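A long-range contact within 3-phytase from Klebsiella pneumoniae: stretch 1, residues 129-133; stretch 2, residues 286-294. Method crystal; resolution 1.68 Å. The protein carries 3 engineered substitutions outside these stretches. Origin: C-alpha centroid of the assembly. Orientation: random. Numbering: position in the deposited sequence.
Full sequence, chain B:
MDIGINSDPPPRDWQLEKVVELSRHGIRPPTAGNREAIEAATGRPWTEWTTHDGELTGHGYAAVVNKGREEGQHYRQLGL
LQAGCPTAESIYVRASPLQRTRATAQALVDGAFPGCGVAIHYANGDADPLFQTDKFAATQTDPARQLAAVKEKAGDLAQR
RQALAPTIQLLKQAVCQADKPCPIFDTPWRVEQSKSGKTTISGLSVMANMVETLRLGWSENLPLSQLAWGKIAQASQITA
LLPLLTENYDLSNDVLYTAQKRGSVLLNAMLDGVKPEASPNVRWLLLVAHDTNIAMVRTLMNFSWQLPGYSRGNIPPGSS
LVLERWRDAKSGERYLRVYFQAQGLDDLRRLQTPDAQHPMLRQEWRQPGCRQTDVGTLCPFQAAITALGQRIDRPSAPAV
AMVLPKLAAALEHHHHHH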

ATOM      1  N   PRO B 129     -39.315 -11.817  -2.527  1.00 20.05           N
ATOM      2  CA  PRO B 129     -40.530 -11.223  -1.939  1.00 19.85           C
ATOM      3  C   PRO B 129     -40.356  -9.844  -1.272  1.00 18.31           C
ATOM      4  O   PRO B 129     -41.341  -9.181  -0.971  1.00 19.77           O
ATOM      5  N   LEU B 130     -39.118  -9.397  -1.066  1.00 17.22           N
ATOM      6  CA  LEU B 130     -38.888  -8.035  -0.602  1.00 15.48           C
ATOM      7  C   LEU B 130     -38.953  -7.022  -1.741  1.00 17.17           C
ATOM      8  O   LEU B 130     -39.231  -5.856  -1.504  1.00 17.30           O
ATOM      9  N   PHE B 131     -38.675  -7.481  -2.962  1.00 17.78           N
ATOM     10  CA  PHE B 131     -38.443  -6.587  -4.095  1.00 18.44           C
ATOM     11  C   PHE B 131     -39.433  -6.720  -5.269  1.00 19.94           C
ATOM     12  O   PHE B 131     -39.985  -5.724  -5.721  1.00 20.97           O
ATOM     13  N   GLN B 132     -39.629  -7.946  -5.756  1.00 21.07           N
ATOM     14  CA  GLN B 132     -40.578  -8.242  -6.842  1.00 20.42           C
ATOM     15  C   GLN B 132     -41.936  -8.514  -6.209  1.00 21.19           C
ATOM     16  O   GLN B 132     -42.496  -9.605  -6.338  1.00 23.35           O
ATOM     17  N   THR B 133     -42.443  -7.509  -5.505  1.00 22.54           N
ATOM     18  CA  THR B 133     -43.656  -7.653  -4.695  1.00 22.22           C
ATOM     19  C   THR B 133     -44.929  -7.825  -5.543  1.00 24.77           C
ATOM     20  O   THR B 133     -45.952  -8.321  -5.062  1.00 26.06           O
ATOM     21  N   LEU B 286     -27.209  -4.770   4.004  1.00 13.77           N
ATOM     22  CA  LEU B 286     -27.181  -4.024   2.752  1.00 12.84           C
ATOM     23  C   LEU B 286     -28.111  -4.726   1.753  1.00 13.14           C
ATOM     24  O   LEU B 286     -27.902  -5.898   1.388  1.00 14.34           O
ATOM     25  N   LEU B 287     -29.143  -3.986   1.347  1.00 14.09           N
ATOM     26  CA  LEU B 287     -30.158  -4.435   0.400  1.00 14.77           C
ATOM     27  C   LEU B 287     -30.001  -3.626  -0.882  1.00 14.07           C
ATOM     28  O   LEU B 287     -29.890  -2.405  -0.846  1.00 15.14           O
ATOM     29  N   VAL B 288     -30.027  -4.312  -2.018  1.00 15.48           N
ATOM     30  CA  VAL B 288     -29.793  -3.627  -3.275  1.00 14.40           C
ATOM     31  C   VAL B 288     -30.949  -3.962  -4.223  1.00 14.61           C
ATOM     32  O   VAL B 288     -31.162  -5.131  -4.577  1.00 15.47           O
ATOM     33  N   ALA B 289     -31.663  -2.917  -4.627  1.00 15.73           N
ATOM     34  CA  ALA B 289     -32.866  -3.080  -5.446  1.00 15.77           C
ATOM     35  C   ALA B 289     -33.053  -1.896  -6.401  1.00 16.44           C
ATOM     36  O   ALA B 289     -32.092  -1.406  -7.001  1.00 15.66           O
ATOM     37  N   HIS B 290     -34.285  -1.426  -6.526  1.00 17.02           N
ATOM     38  CA  HIS B 290     -34.662  -0.542  -7.634  1.00 18.03           C
ATOM     39  C   HIS B 290     -35.220   0.764  -7.094  1.00 18.36           C
ATOM     40  O   HIS B 290     -35.608   0.859  -5.924  1.00 17.92           O
ATOM     41  N   ASP B 291     -35.237   1.790  -7.942  1.00 18.86           N
ATOM     42  CA  ASP B 291     -35.765   3.080  -7.538  1.00 19.71           C
ATOM     43  C   ASP B 291     -37.230   2.951  -7.128  1.00 18.56           C
ATOM     44  O   ASP B 291     -37.667   3.628  -6.216  1.00 17.38           O
ATOM     45  N   THR B 292     -37.962   2.060  -7.796  1.00 18.19           N
ATOM     46  CA  THR B 292     -39.350   1.742  -7.431  1.00 19.32           C
ATOM     47  C   THR B 292     -39.497   1.403  -5.931  1.00 18.78           C
ATOM     48  O   THR B 292     -40.374   1.920  -5.221  1.00 18.04           O
ATOM     49  N   ASN B 293     -38.618   0.521  -5.457  1.00 17.59           N
ATOM     50  CA  ASN B 293     -38.634   0.089  -4.067  1.00 17.53           C
ATOM     51  C   ASN B 293     -38.315   1.234  -3.107  1.00 16.42           C
ATOM     52  O   ASN B 293     -38.999   1.417  -2.088  1.00 16.03           O
ATOM     53  N   ILE B 294     -37.273   2.002  -3.416  1.00 16.50           N
ATOM     54  CA  ILE B 294     -36.920   3.167  -2.611  1.00 15.92           C
ATOM     55  C   ILE B 294     -38.049   4.189  -2.537  1.00 16.40           C
ATOM     56  O   ILE B 294     -38.364   4.681  -1.462  1.00 15.53           O
TER

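Pro129 lies out of reach of the second stretch, and the contact begins at Leu130. The side chain of Leu130 (m, t) points toward residues 286-294 but stops short of close packing; its carbonyl instead uses a bridging water, which donates to Leu130 O at 3.0 Å and accepts from Asn293 ND2 at 3.1 Å.

Phe131 dominates the interface. With chi1 in the m well, its CB points toward the strand and the buried ring reaches the start of the following helix as well. Ala289 lies over one face, its CB 3.4 Å from Phe131 CD1, a close approach for which the small methyl group is well suited. Leu287 (m, t) meets the ring edge, with its CB 4.2 Å from Phe131 CZ. Asn293 (chi1 m) also lies near the ring plane, and its amide anchors the loop: Asn293 ND2 donates to Phe131 O at 3.2 Å, while Asn293 OD1 accepts from His290 N at 3.1 Å. The same side chain thus joins the loop to the N-cap residue of its own helix.

Gln132 (m, p) points away at CB, yet its end folds back so that NE2 comes within 3.8 Å of His290 NE2; both nitrogens have hydrogen-bond partners elsewhere in the structure. Thr133 (p) points toward the second stretch without making contact.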

ATOM      1  CB  PRO B 129     -40.956 -12.265  -0.897  1.00 20.94           C
ATOM      2  CG  PRO B 129     -39.692 -12.942  -0.512  1.00 20.74           C
ATOM      3  CD  PRO B 129     -38.891 -13.026  -1.788  1.00 20.17           C
ATOM      4  CB  LEU B 130     -37.497  -7.929   0.019  1.00 16.72           C
ATOM      5  CG  LEU B 130     -37.243  -8.628   1.353  1.00 17.50           C
ATOM      6  CD1 LEU B 130     -35.740  -8.577   1.630  1.00 20.76           C
ATOM      7  CD2 LEU B 130     -38.053  -7.951   2.483  1.00 20.01           C
ATOM      8  CB  PHE B 131     -37.005  -6.759  -4.603  1.00 18.19           C
ATOM      9  CG  PHE B 131     -35.947  -6.648  -3.523  1.00 16.58           C
ATOM     10  CD1 PHE B 131     -35.886  -5.547  -2.670  1.00 18.16           C
ATOM     11  CD2 PHE B 131     -34.982  -7.650  -3.397  1.00 18.68           C
ATOM     12  CE1 PHE B 131     -34.891  -5.463  -1.684  1.00 20.42           C
ATOM     13  CE2 PHE B 131     -33.973  -7.552  -2.442  1.00 18.34           C
ATOM     14  CZ  PHE B 131     -33.936  -6.478  -1.578  1.00 17.97           C
ATOM     15  CB  GLN B 132     -40.099  -9.457  -7.650  1.00 20.40           C
ATOM     16  CG  GLN B 132     -38.945  -9.144  -8.609  1.00 22.28           C
ATOM     17  CD  GLN B 132     -37.607  -8.902  -7.900  1.00 23.10           C
ATOM     18  OE1 GLN B 132     -37.222  -9.672  -7.025  1.00 20.91           O
ATOM     19  NE2 GLN B 132     -36.903  -7.822  -8.278  1.00 23.12           N
ATOM     20  CB  THR B 133     -43.814  -6.470  -3.715  1.00 22.55           C
ATOM     21  OG1 THR B 133     -43.742  -5.231  -4.438  1.00 19.84           O
ATOM     22  CG2 THR B 133     -42.725  -6.519  -2.662  1.00 18.58           C
ATOM     23  CB  LEU B 286     -25.736  -3.933   2.225  1.00 12.52           C
ATOM     24  CG  LEU B 286     -25.569  -3.374   0.811  1.00 14.28           C
ATOM     25  CD1 LEU B 286     -26.133  -1.949   0.747  1.00 15.28           C
ATOM     26  CD2 LEU B 286     -24.091  -3.359   0.360  1.00 14.85           C
ATOM     27  CB  LEU B 287     -31.555  -4.186   0.969  1.00 15.22           C
ATOM     28  CG  LEU B 287     -31.831  -4.705   2.386  1.00 16.31           C
ATOM     29  CD1 LEU B 287     -33.269  -4.337   2.781  1.00 18.67           C
ATOM     30  CD2 LEU B 287     -31.615  -6.208   2.469  1.00 17.67           C
ATOM     31  CB  VAL B 288     -28.402  -3.989  -3.864  1.00 15.04           C
ATOM     32  CG1 VAL B 288     -28.128  -3.175  -5.130  1.00 16.50           C
ATOM     33  CG2 VAL B 288     -27.275  -3.700  -2.810  1.00 13.55           C
ATOM     34  CB  ALA B 289     -34.102  -3.307  -4.554  1.00 16.58           C
ATOM     35  CB  HIS B 290     -35.640  -1.282  -8.580  1.00 17.78           C
ATOM     36  CG  HIS B 290     -35.186  -2.671  -8.924  1.00 22.60           C
ATOM     37  ND1 HIS B 290     -34.462  -2.966 -10.063  1.00 25.87           N
ATOM     38  CD2 HIS B 290     -35.296  -3.838  -8.238  1.00 25.76           C
ATOM     39  CE1 HIS B 290     -34.169  -4.256 -10.076  1.00 26.46           C
ATOM     40  NE2 HIS B 290     -34.666  -4.808  -8.980  1.00 28.65           N
ATOM     41  CB  ASP B 291     -35.573   4.153  -8.626  1.00 20.88           C
ATOM     42  CG  ASP B 291     -36.001   3.699 -10.032  1.00 26.77           C
ATOM     43  OD1 ASP B 291     -36.626   2.627 -10.226  1.00 26.85           O
ATOM     44  OD2 ASP B 291     -35.705   4.459 -10.969  1.00 25.48           O
ATOM     45  CB  THR B 292     -39.824   0.555  -8.288  1.00 19.95           C
ATOM     46  OG1 THR B 292     -39.779   0.948  -9.668  1.00 24.73           O
ATOM     47  CG2 THR B 292     -41.272   0.170  -7.945  1.00 23.72           C
ATOM     48  CB  ASN B 293     -37.647  -1.067  -3.868  1.00 17.16           C
ATOM     49  CG  ASN B 293     -37.898  -2.221  -4.814  1.00 19.23           C
ATOM     50  OD1 ASN B 293     -37.169  -2.405  -5.784  1.00 19.53           O
ATOM     51  ND2 ASN B 293     -38.961  -2.975  -4.564  1.00 18.99           N
ATOM     52  CB  ILE B 294     -35.611   3.834  -3.071  1.00 17.50           C
ATOM     53  CG1 ILE B 294     -34.462   2.840  -2.860  1.00 17.25           C
ATOM     54  CG2 ILE B 294     -35.374   5.127  -2.279  1.00 15.98           C
ATOM     55  CD1 ILE B 294     -33.110   3.246  -3.491  1.00 18.89           C
TER
HETATM   56  O   HOH W   1     -40.799  -3.324  -2.129  1.00 18.73           O